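Local structure of capsid protein (3N7X) at residues M79-Y84 and K173-P178; V118-M123 and Q262-R267; P230-K235 and K322-H327. The protein builds the icosahedral shell of a shrimp densovirus, sixty copies of its beta-barrel subunit making up the capsid, with calcium ions bound. One frame throughout, in Å; residues are numbered along the deposited sequence.

Interaction 1 (M79-Y84 and K173-P178). With CA (calcium ion), chain B.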
loop_
_atom_site.group_PDB
_atom_site.type_symbol
_atom_site.label_atom_id
_atom_site.label_comp_id
_atom_site.label_asym_id
_atom_site.label_seq_id
_atom_site.Cartn_x
_atom_site.Cartn_y
_atom_site.Cartn_z
ATOM N N MET A 79 62.529 -71.588 -21.247
ATOM C CA MET A 79 61.265 -72.273 -21.001
ATOM C C MET A 79 61.476 -73.611 -20.303
ATOM O O MET A 79 60.628 -74.067 -19.537
ATOM C CB MET A 79 60.530 -72.497 -22.321
ATOM C CG MET A 79 60.049 -71.221 -22.977
ATOM S SD MET A 79 59.240 -71.514 -24.561
ATOM C CE MET A 79 57.760 -72.404 -24.047
ATOM N N ASN A 80 62.621 -74.229 -20.568
ATOM C CA ASN A 80 62.949 -75.524 -19.994
ATOM C C ASN A 80 62.872 -75.535 -18.476
ATOM O O ASN A 80 62.528 -76.552 -17.878
ATOM C CB ASN A 80 64.351 -75.944 -20.432
ATOM C CG ASN A 80 64.567 -75.774 -21.920
ATOM O OD1 ASN A 80 64.557 -74.652 -22.437
ATOM N ND2 ASN A 80 64.758 -76.887 -22.623
ATOM N N LEU A 81 63.191 -74.406 -17.851
ATOM C CA LEU A 81 63.165 -74.332 -16.396
ATOM C C LEU A 81 61.763 -74.413 -15.822
ATOM O O LEU A 81 61.594 -74.697 -14.640
ATOM C CB LEU A 81 63.830 -73.041 -15.915
ATOM C CG LEU A 81 65.321 -72.863 -16.218
ATOM C CD1 LEU A 81 65.793 -71.548 -15.626
ATOM C CD2 LEU A 81 66.127 -74.020 -15.634
ATOM N N TYR A 82 60.754 -74.176 -16.654
ATOM C CA TYR A 82 59.371 -74.204 -16.185
ATOM C C TYR A 82 58.600 -75.453 -16.597
ATOM O O TYR A 82 57.746 -75.927 -15.852
ATOM C CB TYR A 82 58.620 -72.977 -16.703
ATOM C CG TYR A 82 59.299 -71.653 -16.422
ATOM C CD1 TYR A 82 58.985 -70.904 -15.282
ATOM C CD2 TYR A 82 60.246 -71.138 -17.311
ATOM C CE1 TYR A 82 59.598 -69.671 -15.040
ATOM C CE2 TYR A 82 60.861 -69.914 -17.079
ATOM C CZ TYR A 82 60.533 -69.187 -15.948
ATOM O OH TYR A 82 61.137 -67.970 -15.744
ATOM N N LEU A 83 58.890 -75.978 -17.784
ATOM C CA LEU A 83 58.192 -77.160 -18.287
ATOM C C LEU A 83 58.766 -78.481 -17.781
ATOM O O LEU A 83 58.161 -79.540 -17.960
ATOM C CB LEU A 83 58.178 -77.143 -19.819
ATOM C CG LEU A 83 57.062 -76.327 -20.482
ATOM C CD1 LEU A 83 56.912 -74.984 -19.800
ATOM C CD2 LEU A 83 57.370 -76.152 -21.955
ATOM N N TYR A 84 59.936 -78.413 -17.153
ATOM C CA TYR A 84 60.582 -79.601 -16.604
ATOM C C TYR A 84 60.724 -79.468 -15.101
ATOM O O TYR A 84 60.632 -78.369 -14.551
ATOM C CB TYR A 84 61.973 -79.789 -17.208
ATOM C CG TYR A 84 61.967 -80.317 -18.617
ATOM C CD1 TYR A 84 62.012 -81.689 -18.866
ATOM C CD2 TYR A 84 61.906 -79.447 -19.706
ATOM C CE1 TYR A 84 61.999 -82.184 -20.170
ATOM C CE2 TYR A 84 61.891 -79.929 -21.012
ATOM C CZ TYR A 84 61.940 -81.297 -21.240
ATOM O OH TYR A 84 61.938 -81.776 -22.532
ATOM N N LYS A 173 71.186 -79.943 -13.887
ATOM C CA LYS A 173 71.980 -79.043 -13.055
ATOM C C LYS A 173 71.319 -77.668 -12.957
ATOM O O LYS A 173 71.157 -77.123 -11.864
ATOM C CB LYS A 173 73.391 -78.896 -13.632
ATOM C CG LYS A 173 74.246 -80.149 -13.516
ATOM C CD LYS A 173 74.871 -80.284 -12.133
ATOM C CE LYS A 173 75.935 -79.205 -11.905
ATOM N NZ LYS A 173 76.598 -79.291 -10.564
ATOM N N TRP A 174 70.939 -77.110 -14.105
ATOM C CA TRP A 174 70.294 -75.806 -14.127
ATOM C C TRP A 174 69.010 -75.798 -13.302
ATOM O O TRP A 174 68.697 -74.813 -12.636
ATOM C CB TRP A 174 69.973 -75.385 -15.559
ATOM C CG TRP A 174 71.156 -74.894 -16.334
ATOM C CD1 TRP A 174 71.795 -75.540 -17.352
ATOM C CD2 TRP A 174 71.797 -73.620 -16.203
ATOM N NE1 TRP A 174 72.787 -74.746 -17.869
ATOM C CE2 TRP A 174 72.811 -73.561 -17.183
ATOM C CE3 TRP A 174 71.609 -72.521 -15.356
ATOM C CZ2 TRP A 174 73.636 -72.444 -17.343
ATOM C CZ3 TRP A 174 72.431 -71.405 -15.515
ATOM C CH2 TRP A 174 73.432 -71.378 -16.503
ATOM N N ILE A 175 68.258 -76.890 -13.354
ATOM C CA ILE A 175 67.028 -76.970 -12.584
ATOM C C ILE A 175 67.391 -77.033 -11.106
ATOM O O ILE A 175 66.721 -76.447 -10.257
ATOM C CB ILE A 175 66.216 -78.218 -12.964
ATOM C CG1 ILE A 175 65.693 -78.072 -14.392
ATOM C CG2 ILE A 175 65.067 -78.414 -11.989
ATOM C CD1 ILE A 175 64.840 -79.235 -14.853
ATOM N N GLN A 176 68.466 -77.747 -10.802
ATOM C CA GLN A 176 68.916 -77.883 -9.426
ATOM C C GLN A 176 69.378 -76.548 -8.850
ATOM O O GLN A 176 69.132 -76.245 -7.679
ATOM C CB GLN A 176 70.065 -78.892 -9.349
ATOM C CG GLN A 176 69.623 -80.345 -9.209
ATOM C CD GLN A 176 70.643 -81.337 -9.772
ATOM O OE1 GLN A 176 71.856 -81.149 -9.643
ATOM N NE2 GLN A 176 70.148 -82.405 -10.393
ATOM N N ASN A 177 70.024 -75.737 -9.681
ATOM C CA ASN A 177 70.557 -74.474 -9.194
ATOM C C ASN A 177 71.109 -73.610 -10.322
ATOM O O ASN A 177 71.423 -74.104 -11.407
ATOM C CB ASN A 177 71.707 -74.781 -8.215
ATOM C CG ASN A 177 71.979 -73.651 -7.233
ATOM O OD1 ASN A 177 71.351 -73.569 -6.173
ATOM N ND2 ASN A 177 72.914 -72.776 -7.582
ATOM N N PRO A 178 71.197 -72.294 -10.089
ATOM C CA PRO A 178 71.745 -71.415 -11.123
ATOM C C PRO A 178 73.207 -71.850 -11.244
ATOM O O PRO A 178 73.842 -72.168 -10.238
ATOM C CB PRO A 178 71.603 -70.032 -10.499
ATOM C CG PRO A 178 70.321 -70.167 -9.724
ATOM C CD PRO A 178 70.471 -71.518 -9.065
HETATM CA CA CA B . 68.300 -77.043 -5.635
HETATM O O HOH W 1 66.430 -76.960 -7.158
HETATM O O HOH W 2 70.483 -76.128 -5.380
HETATM O O HOH W 3 69.114 -77.422 -3.395
#
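Leu81 in the short helix 80-83 and Tyr84 just after it meet Trp174 and Ile175 of helix 171-176, and their apolar side chains close a buried joint between two small helices carried by the capsid's jelly-roll beta-barrel. The backbones come nearest at Leu81 and Ile175, whose CA atoms lie 6.0 Å apart. From Leu81 one methyl, CD2, does the touching: it lies 4.1 Å from Trp174 CB and also leans on Ile175 CG1, so it meets the root of the indole side chain and not its rings. The second contact joins Ile175 CD1 to Tyr84 CB at 3.8 Å. Ile175 is fully extended in its longer branch (chi2 -178°), which carries this methyl across to Tyr84 CB.

Both aromatic groups then leave the joint. Tyr84 OH is hydrogen-bonded to Ile225 O, while Asn80 O lies at the edge of its ring, in plane. Trp174 NE1 is bonded to Leu320 O, and its ring meets Trp78 edge-to-face.

One residue beyond Ile175, at the end of helix 171-176, Gln176 O binds a calcium ion at 2.4 Å beside three waters. Tyr55 O of the same chain and Glu191 OE2 of a neighbouring subunit complete the site, which thereby bridges two subunits. Water 1 also donates to Ile175 O, connecting the apolar joint to the metal shell. Water 2 donates to Asn177 OD1 at 2.8 Å, and on the other branch of that amide Asn177 ND2 reaches a lone pair of Pro178 O at 2.9 Å, in the carbonyl plane, with an N-H...O angle of 149°.

Interaction 2 (V118-M123 and Q262-R267); sequences VVMHSM and QQIFMR
Met120 faces Ile264 and Met266 from a strand that runs in roughly the same direction as theirs but belongs to a different sheet, with Met120 CA 12.1 Å from Ile264 CA and 12.2 Å from Met266 CA. Only side chains bridge this distance, and they do so through a small group of terminal atoms. Met120 CE touches Ile264 CD1 at 4.3 Å and Met266 SD at 4.2 Å. Because Ile264 CD1 and Met266 SD are themselves 4.2 Å apart along their own strand, the three atoms form a nearly equilateral triangle, with the methyl of Met120 set against the pair.

Met120 stays extended through its middle bond (chi2 -172°) to cross the space, then bends at the sulfur to present its methyl. Ile264 reaches out with an equally straight branch and meets that methyl tip to tip. Met266 takes a less regular path: its chi2 of 141° lies well away from a staggered value, and the contact falls on its sulfur and not on its terminal methyl.

This is packing between the two facing sheets of a jelly-roll barrel, as expected for a parvovirus capsid protein. Strand 111-131 hydrogen-bonds in its own sheet, Met120 pairing with Lys209, while strand 264-268 is paired with strand 70-74, Ile264 with Leu74. Ile151 packs against both Ile264 and Met266, continuing the apolar interior past the triangle.

Beyond the triangle the strands reach other subunits. Arg267 makes a salt bridge to Glu150 of its own chain and a hydrogen bond to Tyr55 OH of a neighbouring subunit, and Ser122 OG is hydrogen-bonded to His35 of one further subunit and to Gln202 of another.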
loop_
_atom_site.group_PDB
_atom_site.type_symbol
_atom_site.label_atom_id
_atom_site.label_comp_id
_atom_site.label_asym_id
_atom_site.label_seq_id
_atom_site.Cartn_x
_atom_site.Cartn_y
_atom_site.Cartn_z
ATOM N N VAL A 118 60.213 -65.484 -11.499
ATOM C CA VAL A 118 60.621 -66.091 -10.247
ATOM C C VAL A 118 60.594 -65.078 -9.134
ATOM O O VAL A 118 60.676 -63.867 -9.363
ATOM C CB VAL A 118 62.066 -66.604 -10.314
ATOM C CG1 VAL A 118 62.386 -67.454 -9.092
ATOM C CG2 VAL A 118 62.255 -67.394 -11.566
ATOM N N VAL A 119 60.485 -65.597 -7.923
ATOM C CA VAL A 119 60.514 -64.779 -6.733
ATOM C C VAL A 119 61.399 -65.540 -5.770
ATOM O O VAL A 119 61.101 -66.681 -5.423
ATOM C CB VAL A 119 59.127 -64.621 -6.081
ATOM C CG1 VAL A 119 59.240 -63.723 -4.859
ATOM C CG2 VAL A 119 58.153 -64.030 -7.066
ATOM N N MET A 120 62.505 -64.933 -5.366
ATOM C CA MET A 120 63.384 -65.583 -4.411
ATOM C C MET A 120 63.097 -64.934 -3.071
ATOM O O MET A 120 62.940 -63.713 -2.990
ATOM C CB MET A 120 64.848 -65.381 -4.791
ATOM C CG MET A 120 65.230 -66.029 -6.110
ATOM S SD MET A 120 67.012 -65.969 -6.419
ATOM C CE MET A 120 67.272 -64.201 -6.721
ATOM N N HIS A 121 63.009 -65.748 -2.025
ATOM C CA HIS A 121 62.727 -65.224 -0.701
ATOM C C HIS A 121 63.246 -66.153 0.384
ATOM O O HIS A 121 63.881 -67.166 0.096
ATOM C CB HIS A 121 61.214 -65.032 -0.519
ATOM C CG HIS A 121 60.421 -66.304 -0.599
ATOM N ND1 HIS A 121 59.947 -66.818 -1.788
ATOM C CD2 HIS A 121 60.019 -67.166 0.367
ATOM C CE1 HIS A 121 59.285 -67.940 -1.552
ATOM N NE2 HIS A 121 59.315 -68.173 -0.252
ATOM N N SER A 122 62.977 -65.783 1.633
ATOM C CA SER A 122 63.360 -66.584 2.784
ATOM C C SER A 122 64.835 -66.959 2.844
ATOM O O SER A 122 65.180 -68.099 3.159
ATOM C CB SER A 122 62.518 -67.858 2.808
ATOM O OG SER A 122 61.142 -67.542 2.867
ATOM N N MET A 123 65.710 -66.005 2.554
ATOM C CA MET A 123 67.135 -66.285 2.590
ATOM C C MET A 123 67.628 -66.724 3.965
ATOM O O MET A 123 67.203 -66.193 4.992
ATOM C CB MET A 123 67.934 -65.059 2.170
ATOM C CG MET A 123 69.425 -65.265 2.316
ATOM S SD MET A 123 70.351 -63.791 1.922
ATOM C CE MET A 123 70.042 -63.687 0.144
ATOM N N GLN A 262 67.047 -58.415 -19.481
ATOM C CA GLN A 262 68.275 -58.929 -18.883
ATOM C C GLN A 262 68.059 -60.072 -17.899
ATOM O O GLN A 262 67.131 -60.030 -17.086
ATOM C CB GLN A 262 68.997 -57.795 -18.148
ATOM C CG GLN A 262 69.328 -56.616 -19.027
ATOM C CD GLN A 262 70.325 -56.977 -20.095
ATOM O OE1 GLN A 262 70.303 -56.421 -21.189
ATOM N NE2 GLN A 262 71.215 -57.912 -19.783
ATOM N N GLN A 263 68.910 -61.094 -17.978
ATOM C CA GLN A 263 68.829 -62.203 -17.035
ATOM C C GLN A 263 69.696 -61.742 -15.870
ATOM O O GLN A 263 70.430 -60.761 -15.994
ATOM C CB GLN A 263 69.372 -63.515 -17.632
ATOM C CG GLN A 263 70.797 -63.466 -18.170
ATOM C CD GLN A 263 70.858 -63.156 -19.660
ATOM O OE1 GLN A 263 70.524 -62.054 -20.096
ATOM N NE2 GLN A 263 71.284 -64.137 -20.447
ATOM N N ILE A 264 69.623 -62.428 -14.738
ATOM C CA ILE A 264 70.410 -61.993 -13.594
ATOM C C ILE A 264 71.637 -62.839 -13.291
ATOM O O ILE A 264 71.714 -64.007 -13.664
ATOM C CB ILE A 264 69.533 -61.913 -12.333
ATOM C CG1 ILE A 264 68.926 -63.280 -12.032
ATOM C CG2 ILE A 264 68.426 -60.894 -12.539
ATOM C CD1 ILE A 264 68.057 -63.283 -10.801
ATOM N N PHE A 265 72.595 -62.215 -12.616
ATOM C CA PHE A 265 73.841 -62.854 -12.218
ATOM C C PHE A 265 73.998 -62.600 -10.726
ATOM O O PHE A 265 73.634 -61.530 -10.240
ATOM C CB PHE A 265 74.999 -62.245 -13.001
ATOM C CG PHE A 265 74.924 -62.513 -14.476
ATOM C CD1 PHE A 265 75.343 -63.732 -14.996
ATOM C CD2 PHE A 265 74.392 -61.562 -15.343
ATOM C CE1 PHE A 265 75.233 -64.005 -16.363
ATOM C CE2 PHE A 265 74.277 -61.823 -16.706
ATOM C CZ PHE A 265 74.700 -63.048 -17.216
ATOM N N MET A 266 74.528 -63.576 -9.993
ATOM C CA MET A 266 74.661 -63.422 -8.547
ATOM C C MET A 266 75.920 -64.014 -7.953
ATOM O O MET A 266 76.660 -64.736 -8.615
ATOM C CB MET A 266 73.479 -64.082 -7.840
ATOM C CG MET A 266 72.126 -63.676 -8.357
ATOM S SD MET A 266 71.028 -65.103 -8.403
ATOM C CE MET A 266 71.767 -65.996 -9.776
ATOM N N ARG A 267 76.123 -63.701 -6.677
ATOM C CA ARG A 267 77.236 -64.201 -5.883
ATOM C C ARG A 267 77.061 -63.653 -4.479
ATOM O O ARG A 267 76.652 -62.505 -4.302
ATOM C CB ARG A 267 78.589 -63.741 -6.441
ATOM C CG ARG A 267 78.982 -62.319 -6.081
ATOM C CD ARG A 267 80.410 -62.025 -6.509
ATOM N NE ARG A 267 80.806 -60.660 -6.180
ATOM C CZ ARG A 267 82.008 -60.147 -6.423
ATOM N NH1 ARG A 267 82.944 -60.886 -7.005
ATOM N NH2 ARG A 267 82.274 -58.893 -6.084
#

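Interaction 3 (P230-K235 and K322-H327)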
loop_
_atom_site.group_PDB
_atom_site.type_symbol
_atom_site.label_atom_id
_atom_site.label_comp_id
_atom_site.label_asym_id
_atom_site.label_seq_id
_atom_site.Cartn_x
_atom_site.Cartn_y
_atom_site.Cartn_z
ATOM N N PRO A 230 68.324 -75.200 -24.498
ATOM C CA PRO A 230 67.372 -74.224 -23.970
ATOM C C PRO A 230 66.573 -73.523 -25.066
ATOM O O PRO A 230 67.130 -73.091 -26.076
ATOM C CB PRO A 230 68.267 -73.264 -23.190
ATOM C CG PRO A 230 69.538 -73.289 -23.977
ATOM C CD PRO A 230 69.712 -74.762 -24.267
ATOM N N THR A 231 65.264 -73.436 -24.867
ATOM C CA THR A 231 64.386 -72.761 -25.811
ATOM C C THR A 231 63.985 -71.447 -25.141
ATOM O O THR A 231 63.459 -71.438 -24.025
ATOM C CB THR A 231 63.136 -73.603 -26.116
ATOM O OG1 THR A 231 63.533 -74.839 -26.723
ATOM C CG2 THR A 231 62.209 -72.859 -27.062
ATOM N N PHE A 232 64.251 -70.337 -25.820
ATOM C CA PHE A 232 63.961 -69.022 -25.266
ATOM C C PHE A 232 62.515 -68.568 -25.376
ATOM O O PHE A 232 61.845 -68.815 -26.377
ATOM C CB PHE A 232 64.835 -67.954 -25.938
ATOM C CG PHE A 232 66.314 -68.198 -25.827
ATOM C CD1 PHE A 232 66.824 -69.177 -24.976
ATOM C CD2 PHE A 232 67.205 -67.425 -26.565
ATOM C CE1 PHE A 232 68.199 -69.384 -24.863
ATOM C CE2 PHE A 232 68.581 -67.621 -26.461
ATOM C CZ PHE A 232 69.082 -68.604 -25.608
ATOM N N ILE A 233 62.037 -67.903 -24.332
ATOM C CA ILE A 233 60.698 -67.346 -24.354
ATOM C C ILE A 233 60.813 -66.289 -25.456
ATOM O O ILE A 233 61.723 -65.460 -25.436
ATOM C CB ILE A 233 60.362 -66.697 -23.005
ATOM C CG1 ILE A 233 60.121 -67.800 -21.969
ATOM C CG2 ILE A 233 59.159 -65.783 -23.145
ATOM C CD1 ILE A 233 60.009 -67.307 -20.542
ATOM N N PRO A 234 59.904 -66.315 -26.439
ATOM C CA PRO A 234 59.930 -65.361 -27.553
ATOM C C PRO A 234 60.231 -63.911 -27.206
ATOM O O PRO A 234 59.458 -63.244 -26.520
ATOM C CB PRO A 234 58.555 -65.541 -28.190
ATOM C CG PRO A 234 58.290 -66.992 -27.965
ATOM C CD PRO A 234 58.706 -67.169 -26.517
ATOM N N LYS A 235 61.368 -63.436 -27.698
ATOM C CA LYS A 235 61.817 -62.064 -27.494
ATOM C C LYS A 235 62.617 -61.692 -28.733
ATOM O O LYS A 235 63.273 -62.547 -29.322
ATOM C CB LYS A 235 62.708 -61.967 -26.256
ATOM C CG LYS A 235 61.958 -61.808 -24.941
ATOM C CD LYS A 235 61.381 -60.407 -24.829
ATOM C CE LYS A 235 60.826 -60.131 -23.450
ATOM N NZ LYS A 235 60.249 -58.767 -23.377
ATOM N N LYS A 322 76.141 -72.159 -22.630
ATOM C CA LYS A 322 76.312 -70.806 -23.141
ATOM C C LYS A 322 75.320 -69.843 -22.503
ATOM O O LYS A 322 74.260 -70.242 -22.016
ATOM C CB LYS A 322 76.128 -70.772 -24.659
ATOM C CG LYS A 322 77.166 -71.542 -25.432
ATOM C CD LYS A 322 78.540 -70.929 -25.291
ATOM C CE LYS A 322 79.568 -71.804 -25.990
ATOM N NZ LYS A 322 80.951 -71.273 -25.854
ATOM N N CYS A 323 75.680 -68.568 -22.525
ATOM C CA CYS A 323 74.847 -67.519 -21.968
ATOM C C CYS A 323 74.823 -66.355 -22.952
ATOM O O CYS A 323 75.860 -65.748 -23.229
ATOM C CB CYS A 323 75.426 -67.073 -20.627
ATOM S SG CYS A 323 74.724 -65.555 -19.959
ATOM N N TYR A 324 73.645 -66.055 -23.490
ATOM C CA TYR A 324 73.506 -64.958 -24.444
ATOM C C TYR A 324 72.802 -63.770 -23.810
ATOM O O TYR A 324 71.682 -63.893 -23.311
ATOM C CB TYR A 324 72.720 -65.425 -25.669
ATOM C CG TYR A 324 73.449 -66.464 -26.480
ATOM C CD1 TYR A 324 74.353 -66.090 -27.477
ATOM C CD2 TYR A 324 73.261 -67.824 -26.231
ATOM C CE1 TYR A 324 75.054 -67.048 -28.208
ATOM C CE2 TYR A 324 73.957 -68.791 -26.953
ATOM C CZ TYR A 324 74.853 -68.396 -27.938
ATOM O OH TYR A 324 75.561 -69.350 -28.632
ATOM N N ILE A 325 73.457 -62.615 -23.837
ATOM C CA ILE A 325 72.882 -61.413 -23.258
ATOM C C ILE A 325 72.377 -60.473 -24.346
ATOM O O ILE A 325 73.098 -60.152 -25.288
ATOM C CB ILE A 325 73.916 -60.684 -22.400
ATOM C CG1 ILE A 325 74.436 -61.638 -21.328
ATOM C CG2 ILE A 325 73.292 -59.453 -21.764
ATOM C CD1 ILE A 325 75.573 -61.081 -20.519
ATOM N N MET A 326 71.131 -60.035 -24.204
ATOM C CA MET A 326 70.513 -59.137 -25.173
ATOM C C MET A 326 70.842 -57.661 -24.930
ATOM O O MET A 326 70.840 -57.193 -23.793
ATOM C CB MET A 326 68.998 -59.315 -25.138
ATOM C CG MET A 326 68.259 -58.504 -26.184
ATOM S SD MET A 326 66.485 -58.426 -25.856
ATOM C CE MET A 326 65.959 -60.060 -26.353
ATOM N N HIS A 327 71.132 -56.934 -26.004
ATOM C CA HIS A 327 71.419 -55.505 -25.908
ATOM C C HIS A 327 70.826 -54.813 -27.125
ATOM O O HIS A 327 71.316 -54.998 -28.239
ATOM C CB HIS A 327 72.923 -55.235 -25.874
ATOM C CG HIS A 327 73.596 -55.717 -24.631
ATOM N ND1 HIS A 327 73.204 -55.321 -23.371
ATOM C CD2 HIS A 327 74.640 -56.562 -24.452
ATOM C CE1 HIS A 327 73.975 -55.902 -22.469
ATOM N NE2 HIS A 327 74.854 -56.660 -23.099
#
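Phe232 meets Tyr324, and Lys235 meets Met326, where a stretch of irregular loop passes over the end of an outer strand of the larger sheet of the capsid barrel. The backbones stay well apart, 10.4 Å between Phe232 CA and Tyr324 CA and 9.5 Å between Lys235 CA and Met326 CA, and the two segments exchange no hydrogen bond.

The aromatic contact is slight. Phe232 CZ, the far end of its ring, comes to 4.3 Å from Tyr324 CD2, and that carbon sits at the edge of the phenylalanine ring, near its plane. With chi2 at only -11°, the Phe232 ring lies almost in the plane that holds its own CA. Its wider surroundings are aromatic as well: Trp78 meets it with the planes nearly parallel, and His77 with the planes at about 50°.

The aliphatic contact is closer. Met326 CE touches Lys235 CB at 3.8 Å, so the lysine takes part through the base of its side chain, and its amino group is directed elsewhere. Met326 has CG anti to its backbone N (chi1 -176°) and bends at the sulfur, which sets the methyl against that CB.

Polar pairing is left to partners outside the two segments. Tyr324 OH is hydrogen-bonded to Gln319, and Tyr324 O to Gln263. The residues flanking Tyr324, Cys323 and Ile325, pack on Phe265, while Ile325 O and His327 N both bond to Gln310 of a neighbouring subunit.

Carbon-to-carbon contact of this kind has little directional preference, so the fit between these side chains probably rests on shape and dispersion, while hydrogen bonds around the contact, some of them to another subunit, hold the two segments in place.

Overall arrangement
From the N terminus the chain visits 79-84, 118-123, 173-178, 230-235, 262-267 and 322-327. Interaction 1 closes a loop of 88 residues on reaching 173-178, but interaction 2 has already opened and closes only at 262-267, so the two cross. Interaction 3 opens at 230-235, inside the loop of interaction 2, and closes beyond it, crossing it in turn; interactions 1 and 3 follow in series. Spatial contact joins all three. Pro178 CB packs on Met266 CE, Asn80 and Met79 bond to Thr231, and interactions 2 and 3 reach the same sheet. Together they tie the short helices, both barrel sheets and the loop 230-235 together.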